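PDB 1E6Y: methyl-coenzyme M reductase subunit beta from Methanosarcina barkeri, which catalyses, as part of the methyl-coenzyme M reductase complex with coenzyme F430, the final step of methanogenesis, releasing methane and the coenzyme M-coenzyme B heterodisulfide. Local coordinates for residues Ala80-Val89 / Ala133-Met141; Leu88-Asn98 / Leu109-Ile117. All blocks are in the same frame, centred on the assembly; numbering follows the deposited sequence.

Contact 1 of 2, residues Ala80-Val89 / Ala133-Met141; sequences AIAENVKKLV and AVTQTIMDM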
loop_
_atom_site.group_PDB
_atom_site.type_symbol
_atom_site.label_atom_id
_atom_site.label_comp_id
_atom_site.label_asym_id
_atom_site.label_seq_id
_atom_site.Cartn_x
_atom_site.Cartn_y
_atom_site.Cartn_z
ATOM N N ALA E 80 -28.707 15.050 -26.099
ATOM C CA ALA E 80 -27.998 16.326 -26.074
ATOM C C ALA E 80 -26.695 16.193 -25.285
ATOM O O ALA E 80 -25.657 16.726 -25.685
ATOM C CB ALA E 80 -28.881 17.403 -25.460
ATOM N N ILE E 81 -26.740 15.409 -24.212
ATOM C CA ILE E 81 -25.554 15.142 -23.410
ATOM C C ILE E 81 -24.513 14.358 -24.211
ATOM O O ILE E 81 -23.357 14.770 -24.291
ATOM C CB ILE E 81 -25.927 14.385 -22.111
ATOM C CG1 ILE E 81 -26.673 15.338 -21.170
ATOM C CG2 ILE E 81 -24.672 13.831 -21.428
ATOM C CD1 ILE E 81 -27.192 14.689 -19.906
ATOM N N ALA E 82 -24.964 13.328 -24.925
ATOM C CA ALA E 82 -24.084 12.542 -25.790
ATOM C C ALA E 82 -23.401 13.414 -26.845
ATOM O O ALA E 82 -22.202 13.271 -27.096
ATOM C CB ALA E 82 -24.872 11.421 -26.464
ATOM N N GLU E 83 -24.159 14.339 -27.431
ATOM C CA GLU E 83 -23.636 15.247 -28.454
ATOM C C GLU E 83 -22.509 16.103 -27.899
ATOM O O GLU E 83 -21.454 16.242 -28.521
ATOM C CB GLU E 83 -24.736 16.180 -28.964
ATOM C CG GLU E 83 -25.827 15.526 -29.785
ATOM C CD GLU E 83 -26.968 16.488 -30.091
ATOM O OE1 GLU E 83 -26.685 17.637 -30.510
ATOM O OE2 GLU E 83 -28.144 16.104 -29.890
ATOM N N ASN E 84 -22.773 16.728 -26.755
ATOM C CA ASN E 84 -21.829 17.664 -26.161
ATOM C C ASN E 84 -20.612 16.943 -25.599
ATOM O O ASN E 84 -19.491 17.448 -25.685
ATOM C CB ASN E 84 -22.510 18.476 -25.059
ATOM C CG ASN E 84 -21.733 19.722 -24.699
ATOM O OD1 ASN E 84 -21.677 20.679 -25.475
ATOM N ND2 ASN E 84 -21.085 19.702 -23.538
ATOM N N VAL E 85 -20.833 15.748 -25.057
ATOM C CA VAL E 85 -19.741 14.905 -24.583
ATOM C C VAL E 85 -18.797 14.542 -25.730
ATOM O O VAL E 85 -17.583 14.667 -25.593
ATOM C CB VAL E 85 -20.287 13.621 -23.895
ATOM C CG1 VAL E 85 -19.183 12.578 -23.726
ATOM C CG2 VAL E 85 -20.869 13.978 -22.535
ATOM N N LYS E 86 -19.355 14.218 -26.893
ATOM C CA LYS E 86 -18.539 13.919 -28.066
ATOM C C LYS E 86 -17.689 15.117 -28.485
ATOM O O LYS E 86 -16.526 14.955 -28.856
ATOM C CB LYS E 86 -19.412 13.469 -29.244
ATOM C CG LYS E 86 -18.611 13.221 -30.517
ATOM C CD LYS E 86 -19.376 12.433 -31.561
ATOM C CE LYS E 86 -18.462 12.087 -32.732
ATOM N NZ LYS E 86 -19.141 11.255 -33.765
ATOM N N LYS E 87 -18.260 16.317 -28.401
ATOM C CA LYS E 87 -17.538 17.541 -28.750
ATOM C C LYS E 87 -16.339 17.783 -27.834
ATOM O O LYS E 87 -15.306 18.292 -28.273
ATOM C CB LYS E 87 -18.473 18.752 -28.692
ATOM C CG LYS E 87 -19.493 18.817 -29.820
ATOM C CD LYS E 87 -20.384 20.042 -29.679
ATOM C CE LYS E 87 -21.529 20.010 -30.678
ATOM N NZ LYS E 87 -22.466 21.154 -30.487
ATOM N N LEU E 88 -16.482 17.410 -26.566
ATOM C CA LEU E 88 -15.430 17.607 -25.573
ATOM C C LEU E 88 -14.394 16.485 -25.584
ATOM O O LEU E 88 -13.222 16.713 -25.286
ATOM C CB LEU E 88 -16.045 17.723 -24.177
ATOM C CG LEU E 88 -16.893 18.972 -23.936
ATOM C CD1 LEU E 88 -17.662 18.829 -22.641
ATOM C CD2 LEU E 88 -15.999 20.200 -23.902
ATOM N N VAL E 89 -14.838 15.271 -25.901
ATOM C CA VAL E 89 -13.952 14.112 -25.951
ATOM C C VAL E 89 -13.101 14.089 -27.221
ATOM O O VAL E 89 -11.930 13.701 -27.178
ATOM C CB VAL E 89 -14.757 12.788 -25.850
ATOM C CG1 VAL E 89 -13.841 11.590 -26.062
ATOM C CG2 VAL E 89 -15.428 12.690 -24.493
ATOM N N ALA E 133 -15.656 15.282 -19.557
ATOM C CA ALA E 133 -16.611 15.691 -20.584
ATOM C C ALA E 133 -18.040 15.678 -20.052
ATOM O O ALA E 133 -18.786 16.641 -20.240
ATOM C CB ALA E 133 -16.491 14.783 -21.798
ATOM N N VAL E 134 -18.399 14.609 -19.342
ATOM C CA VAL E 134 -19.717 14.502 -18.719
ATOM C C VAL E 134 -19.912 15.570 -17.639
ATOM O O VAL E 134 -20.941 16.242 -17.607
ATOM C CB VAL E 134 -19.933 13.092 -18.108
ATOM C CG1 VAL E 134 -21.264 13.026 -17.375
ATOM C CG2 VAL E 134 -19.894 12.043 -19.203
ATOM N N THR E 135 -18.884 15.783 -16.817
ATOM C CA THR E 135 -18.934 16.786 -15.751
ATOM C C THR E 135 -19.148 18.195 -16.313
ATOM O O THR E 135 -20.037 18.919 -15.857
ATOM C CB THR E 135 -17.640 16.767 -14.901
ATOM O OG1 THR E 135 -17.472 15.470 -14.315
ATOM C CG2 THR E 135 -17.710 17.806 -13.791
ATOM N N GLN E 136 -18.360 18.561 -17.325
ATOM C CA GLN E 136 -18.486 19.863 -17.977
ATOM C C GLN E 136 -19.848 20.034 -18.655
ATOM O O GLN E 136 -20.461 21.103 -18.563
ATOM C CB GLN E 136 -17.372 20.051 -19.011
ATOM C CG GLN E 136 -17.456 21.362 -19.791
ATOM C CD GLN E 136 -17.110 22.577 -18.945
ATOM O OE1 GLN E 136 -16.013 22.668 -18.393
ATOM N NE2 GLN E 136 -18.027 23.538 -18.878
ATOM N N THR E 137 -20.325 18.972 -19.301
ATOM C CA THR E 137 -21.604 19.004 -20.008
ATOM C C THR E 137 -22.777 19.246 -19.060
ATOM O O THR E 137 -23.654 20.062 -19.350
ATOM C CB THR E 137 -21.837 17.692 -20.795
ATOM O OG1 THR E 137 -20.842 17.565 -21.818
ATOM C CG2 THR E 137 -23.224 17.683 -21.443
ATOM N N ILE E 138 -22.762 18.577 -17.909
ATOM C CA ILE E 138 -23.821 18.740 -16.916
ATOM C C ILE E 138 -23.767 20.126 -16.274
ATOM O O ILE E 138 -24.800 20.776 -16.091
ATOM C CB ILE E 138 -23.732 17.652 -15.819
ATOM C CG1 ILE E 138 -24.014 16.277 -16.430
ATOM C CG2 ILE E 138 -24.724 17.943 -14.697
ATOM C CD1 ILE E 138 -23.906 15.131 -15.449
ATOM N N MET E 139 -22.555 20.605 -16.010
ATOM C CA MET E 139 -22.357 21.929 -15.428
ATOM C C MET E 139 -22.988 23.002 -16.313
ATOM O O MET E 139 -23.724 23.863 -15.831
ATOM C CB MET E 139 -20.861 22.211 -15.262
ATOM C CG MET E 139 -20.520 23.128 -14.096
ATOM S SD MET E 139 -20.692 22.318 -12.493
ATOM C CE MET E 139 -19.373 21.096 -12.589
ATOM N N ASP E 140 -22.767 22.883 -17.617
ATOM C CA ASP E 140 -23.283 23.847 -18.587
ATOM C C ASP E 140 -24.781 23.702 -18.830
ATOM O O ASP E 140 -25.519 24.685 -18.794
ATOM C CB ASP E 140 -22.540 23.700 -19.916
ATOM C CG ASP E 140 -21.130 24.253 -19.864
ATOM O OD1 ASP E 140 -20.870 25.184 -19.074
ATOM O OD2 ASP E 140 -20.276 23.759 -20.628
ATOM N N MET E 141 -25.223 22.470 -19.065
ATOM C CA MET E 141 -26.597 22.200 -19.484
ATOM C C MET E 141 -27.616 22.601 -18.427
ATOM O O MET E 141 -28.707 23.076 -18.751
ATOM C CB MET E 141 -26.762 20.715 -19.815
ATOM C CG MET E 141 -28.144 20.335 -20.313
ATOM S SD MET E 141 -28.191 18.640 -20.901
ATOM C CE MET E 141 -27.386 18.822 -22.497
HETATM O O HOH W 1 -19.996 22.171 -22.789
#

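Contact 2 of 2, residues Leu88-Asn98 / Leu109-Ile117; sequences LVQVDEGDDTN and LIQSPKSRI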
loop_
_atom_site.group_PDB
_atom_site.type_symbol
_atom_site.label_atom_id
_atom_site.label_comp_id
_atom_site.label_asym_id
_atom_site.label_seq_id
_atom_site.Cartn_x
_atom_site.Cartn_y
_atom_site.Cartn_z
ATOM N N LEU E 88 -16.482 17.410 -26.566
ATOM C CA LEU E 88 -15.430 17.607 -25.573
ATOM C C LEU E 88 -14.394 16.485 -25.584
ATOM O O LEU E 88 -13.222 16.713 -25.286
ATOM C CB LEU E 88 -16.045 17.723 -24.177
ATOM C CG LEU E 88 -16.893 18.972 -23.936
ATOM C CD1 LEU E 88 -17.662 18.829 -22.641
ATOM C CD2 LEU E 88 -15.999 20.200 -23.902
ATOM N N VAL E 89 -14.838 15.271 -25.901
ATOM C CA VAL E 89 -13.952 14.112 -25.951
ATOM C C VAL E 89 -13.101 14.089 -27.221
ATOM O O VAL E 89 -11.930 13.701 -27.178
ATOM C CB VAL E 89 -14.757 12.788 -25.850
ATOM C CG1 VAL E 89 -13.841 11.590 -26.062
ATOM C CG2 VAL E 89 -15.428 12.690 -24.493
ATOM N N GLN E 90 -13.676 14.526 -28.341
ATOM C CA GLN E 90 -12.982 14.488 -29.628
ATOM C C GLN E 90 -11.770 15.417 -29.650
ATOM O O GLN E 90 -11.687 16.362 -28.865
ATOM C CB GLN E 90 -13.943 14.849 -30.770
ATOM C CG GLN E 90 -14.292 16.325 -30.865
ATOM C CD GLN E 90 -15.006 16.673 -32.157
ATOM O OE1 GLN E 90 -15.559 15.803 -32.834
ATOM N NE2 GLN E 90 -15.004 17.953 -32.504
ATOM N N VAL E 91 -10.797 15.078 -30.491
ATOM C CA VAL E 91 -9.572 15.854 -30.634
ATOM C C VAL E 91 -9.549 16.587 -31.973
ATOM O O VAL E 91 -9.234 17.774 -32.028
ATOM C CB VAL E 91 -8.318 14.943 -30.509
ATOM C CG1 VAL E 91 -7.069 15.694 -30.939
ATOM C CG2 VAL E 91 -8.163 14.434 -29.075
ATOM N N ASP E 92 -9.860 15.867 -33.041
ATOM C CA ASP E 92 -9.990 16.461 -34.373
ATOM C C ASP E 92 -11.413 16.247 -34.862
ATOM O O ASP E 92 -12.027 15.223 -34.570
ATOM C CB ASP E 92 -9.005 15.814 -35.366
ATOM C CG ASP E 92 -7.597 15.698 -34.810
ATOM O OD1 ASP E 92 -7.020 16.726 -34.402
ATOM O OD2 ASP E 92 -7.083 14.560 -34.746
ATOM N N GLU E 93 -11.936 17.230 -35.590
ATOM C CA GLU E 93 -13.237 17.099 -36.230
ATOM C C GLU E 93 -13.224 15.934 -37.213
ATOM O O GLU E 93 -12.277 15.778 -37.991
ATOM C CB GLU E 93 -13.596 18.396 -36.953
ATOM C CG GLU E 93 -14.390 19.386 -36.095
ATOM C CD GLU E 93 -15.810 18.912 -35.800
ATOM O OE1 GLU E 93 -16.386 19.363 -34.787
ATOM O OE2 GLU E 93 -16.357 18.104 -36.583
ATOM N N GLY E 94 -14.173 15.021 -37.034
ATOM C CA GLY E 94 -14.263 13.870 -37.914
ATOM C C GLY E 94 -13.308 12.744 -37.568
ATOM O O GLY E 94 -13.095 11.842 -38.382
ATOM N N ASP E 95 -12.733 12.776 -36.367
ATOM C CA ASP E 95 -11.889 11.671 -35.925
ATOM C C ASP E 95 -12.713 10.481 -35.431
ATOM O O ASP E 95 -13.939 10.454 -35.576
ATOM C CB ASP E 95 -10.871 12.132 -34.859
ATOM C CG ASP E 95 -11.511 12.524 -33.526
ATOM O OD1 ASP E 95 -10.778 13.057 -32.669
ATOM O OD2 ASP E 95 -12.723 12.313 -33.315
ATOM N N ASP E 96 -12.040 9.530 -34.795
ATOM C CA ASP E 96 -12.653 8.259 -34.429
ATOM C C ASP E 96 -13.304 8.269 -33.044
ATOM O O ASP E 96 -13.630 7.216 -32.499
ATOM C CB ASP E 96 -11.614 7.134 -34.524
ATOM C CG ASP E 96 -10.368 7.407 -33.699
ATOM O OD1 ASP E 96 -9.813 8.521 -33.781
ATOM O OD2 ASP E 96 -9.934 6.492 -32.976
ATOM N N THR E 97 -13.554 9.461 -32.504
ATOM C CA THR E 97 -14.370 9.588 -31.299
ATOM C C THR E 97 -15.768 9.034 -31.556
ATOM O O THR E 97 -16.351 9.251 -32.621
ATOM C CB THR E 97 -14.504 11.057 -30.856
ATOM O OG1 THR E 97 -13.201 11.634 -30.715
ATOM C CG2 THR E 97 -15.240 11.151 -29.528
ATOM N N ASN E 98 -16.284 8.286 -30.587
ATOM C CA ASN E 98 -17.608 7.694 -30.708
ATOM C C ASN E 98 -18.328 7.722 -29.368
ATOM O O ASN E 98 -17.844 7.166 -28.382
ATOM C CB ASN E 98 -17.491 6.254 -31.217
ATOM C CG ASN E 98 -18.831 5.660 -31.603
ATOM O OD1 ASN E 98 -19.665 6.326 -32.218
ATOM N ND2 ASN E 98 -19.049 4.400 -31.236
ATOM N N LEU E 109 -21.828 4.944 -24.051
ATOM C CA LEU E 109 -20.505 4.479 -24.445
ATOM C C LEU E 109 -19.691 5.695 -24.871
ATOM O O LEU E 109 -20.121 6.463 -25.733
ATOM C CB LEU E 109 -20.608 3.494 -25.616
ATOM C CG LEU E 109 -19.307 3.070 -26.311
ATOM C CD1 LEU E 109 -18.431 2.261 -25.361
ATOM C CD2 LEU E 109 -19.639 2.256 -27.554
ATOM N N ILE E 110 -18.567 5.923 -24.201
ATOM C CA ILE E 110 -17.656 6.991 -24.596
ATOM C C ILE E 110 -16.342 6.394 -25.061
ATOM O O ILE E 110 -15.579 5.848 -24.261
ATOM C CB ILE E 110 -17.374 7.972 -23.433
ATOM C CG1 ILE E 110 -18.687 8.539 -22.887
ATOM C CG2 ILE E 110 -16.473 9.113 -23.917
ATOM C CD1 ILE E 110 -18.501 9.488 -21.729
ATOM N N GLN E 111 -16.121 6.423 -26.370
ATOM C CA GLN E 111 -14.859 5.983 -26.944
ATOM C C GLN E 111 -14.036 7.200 -27.340
ATOM O O GLN E 111 -14.430 7.966 -28.224
ATOM C CB GLN E 111 -15.106 5.097 -28.168
ATOM C CG GLN E 111 -16.116 3.991 -27.922
ATOM C CD GLN E 111 -16.106 2.940 -29.007
ATOM O OE1 GLN E 111 -16.709 3.118 -30.064
ATOM N NE2 GLN E 111 -15.428 1.828 -28.747
ATOM N N SER E 112 -12.960 7.438 -26.597
ATOM C CA SER E 112 -12.011 8.494 -26.928
ATOM C C SER E 112 -11.385 8.199 -28.286
ATOM O O SER E 112 -11.252 7.037 -28.676
ATOM C CB SER E 112 -10.911 8.570 -25.864
ATOM O OG SER E 112 -11.369 9.235 -24.702
ATOM N N PRO E 113 -10.973 9.247 -29.016
ATOM C CA PRO E 113 -10.167 9.037 -30.222
ATOM C C PRO E 113 -8.848 8.344 -29.893
ATOM O O PRO E 113 -8.306 8.523 -28.802
ATOM C CB PRO E 113 -9.943 10.453 -30.749
ATOM C CG PRO E 113 -10.029 11.316 -29.527
ATOM C CD PRO E 113 -11.090 10.678 -28.676
ATOM N N LYS E 114 -8.341 7.556 -30.836
ATOM C CA LYS E 114 -7.072 6.851 -30.665
ATOM C C LYS E 114 -5.933 7.785 -30.277
ATOM O O LYS E 114 -5.016 7.387 -29.563
ATOM C CB LYS E 114 -6.701 6.094 -31.945
ATOM C CG LYS E 114 -7.406 4.763 -32.080
ATOM C CD LYS E 114 -7.211 4.139 -33.450
ATOM C CE LYS E 114 -7.850 2.754 -33.490
ATOM N NZ LYS E 114 -8.021 2.207 -34.867
ATOM N N SER E 115 -6.033 9.042 -30.697
ATOM C CA SER E 115 -5.013 10.040 -30.400
ATOM C C SER E 115 -4.758 10.227 -28.901
ATOM O O SER E 115 -3.628 10.512 -28.501
ATOM C CB SER E 115 -5.385 11.386 -31.033
ATOM O OG SER E 115 -6.631 11.858 -30.552
ATOM N N ARG E 116 -5.791 10.065 -28.073
ATOM C CA ARG E 116 -5.604 10.207 -26.622
ATOM C C ARG E 116 -4.810 9.033 -26.054
ATOM O O ARG E 116 -4.008 9.232 -25.140
ATOM C CB ARG E 116 -6.937 10.363 -25.899
ATOM C CG ARG E 116 -7.703 11.621 -26.295
ATOM C CD ARG E 116 -8.884 11.872 -25.378
ATOM N NE ARG E 116 -9.621 13.098 -25.693
ATOM C CZ ARG E 116 -9.217 14.331 -25.369
ATOM N NH1 ARG E 116 -10.016 15.344 -25.726
ATOM N NH2 ARG E 116 -8.091 14.575 -24.741
ATOM N N ILE E 117 -4.973 7.853 -26.645
ATOM C CA ILE E 117 -4.206 6.680 -26.248
ATOM C C ILE E 117 -2.780 6.760 -26.801
ATOM O O ILE E 117 -1.815 6.439 -26.102
ATOM C CB ILE E 117 -4.901 5.386 -26.743
ATOM C CG1 ILE E 117 -6.241 5.213 -26.019
ATOM C CG2 ILE E 117 -4.004 4.171 -26.528
ATOM C CD1 ILE E 117 -6.138 5.234 -24.495
HETATM O O HOH W 2 -8.090 12.568 -32.947
HETATM O O HOH W 3 -7.514 9.765 -33.106
#

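Contact 1 of 2, residues Ala80-Val89 / Ala133-Met141
Thr-137 is the knob of a knobs-into-holes contact between helix 78-89 and helix 125-141: its side chain sits in the hole formed by Ile-81, Asn-84, Val-85 and Leu-88. The axes of the 80-89 and 133-141 segments come within 8.8 Å of each other, their N-to-C directions 127° apart. The side chains of Asn-84 and Thr-137 run antiparallel to one another as they pass. With CG anti to the backbone N (chi1 -163°), the asparagine brings its amide over to the threonine, and ND2 of Asn-84 gives a nearly straight hydrogen bond to OG1 of Thr-137 (2.8 Å), the hydroxyl oxygen lying in the plane of the asparagine amide. The same hydroxyl donates back to O of Ala-133, one turn earlier, from above the carbonyl plane, while N of Thr-137 reaches that oxygen from the opposite face. One hydroxyl therefore both accepts and donates, and its rotation is fixed inside the hole.

Apolar groups surround this polar pair. Leu-88 crosses Thr-137 obliquely and lays CD1 3.5 Å from its OG1, with the CB and CG of Gln-136 on the same methyl. The small Ala-133 lets the backbones close in: its CB meets CG2 of Val-89 at 3.6 Å and CB of Leu-88 at 3.8 Å. Val-85 touches Val-134 through their CG2 methyls, on the side where the helix pair sits against the sheet. Towards the other end, Met-141 crosses Ile-81 at about a right angle, its SD 3.6 Å from CG1 of Ile-81. A bend at chi3 (-77°) turns the methionine methyl onto Ala-80. One water accepts from ND2 of Asn-84 and donates to OD2 of Asp-140 at 2.7 Å.

Contact 2 of 2, residues Leu88-Asn98 / Leu109-Ile117
Val-91 lays its CG2 methyl over the centre of the Arg-116 guanidinium, 3.8 Å above the plane, where the loop leaving helix 78-89 packs on the start of helix 114-118, beside an antiparallel beta pair. At the guanidinium edge, NE and NH1 of Arg-116 both grip O of Val-89; the NE bond (2.8 Å) lies in the carbonyl plane and the NH1 bond comes from above it. This ties down a carbonyl at the helix C-terminus.

The Pro-113 ring crosses Val-91 at about a right angle and lies alongside Thr-97; OG1 of Thr-97 is 3.1 Å from CD of Pro-113. OD2 of Asp-95 accepts from Thr-97 N, an Asx turn, and also from Thr-97 OG1; OD1 accepts from N of Val-91 and N of Asp-92. Asp-96 reaches across to the backbone N of Lys-114, its OD2 accepting on the syn side at 2.9 Å.

Asn-98 and Gln-111 form a hydrogen-bonded antiparallel pair. Their side chains run side by side in the same direction, amide planes 58° apart, and ND2 of Asn-98 donates to OE1 of Gln-111 at 2.9 Å.

How the contacts relate
Contact 1 and contact 2 lie about 13 Å apart, centre to centre, in the N-terminal family region, and share helix 78-89. Along the chain that helix comes first, then the loop and strand 98-102, strand 107-111, helix 114-118 and finally helix 125-141, so the strands and helix of contact 2 fall between the two helices that contact 1 brings together. Leu-88 and Val-89 belong to both. Ile-110 joins them directly, its CD1 3.7 Å from CG1 of Val-85, so the helix pair packs directly on the antiparallel sheet containing strands 98-102 and 107-111. Both contacts also touch the second beta subunit, placing them at a subunit interface, away from the coenzyme sites.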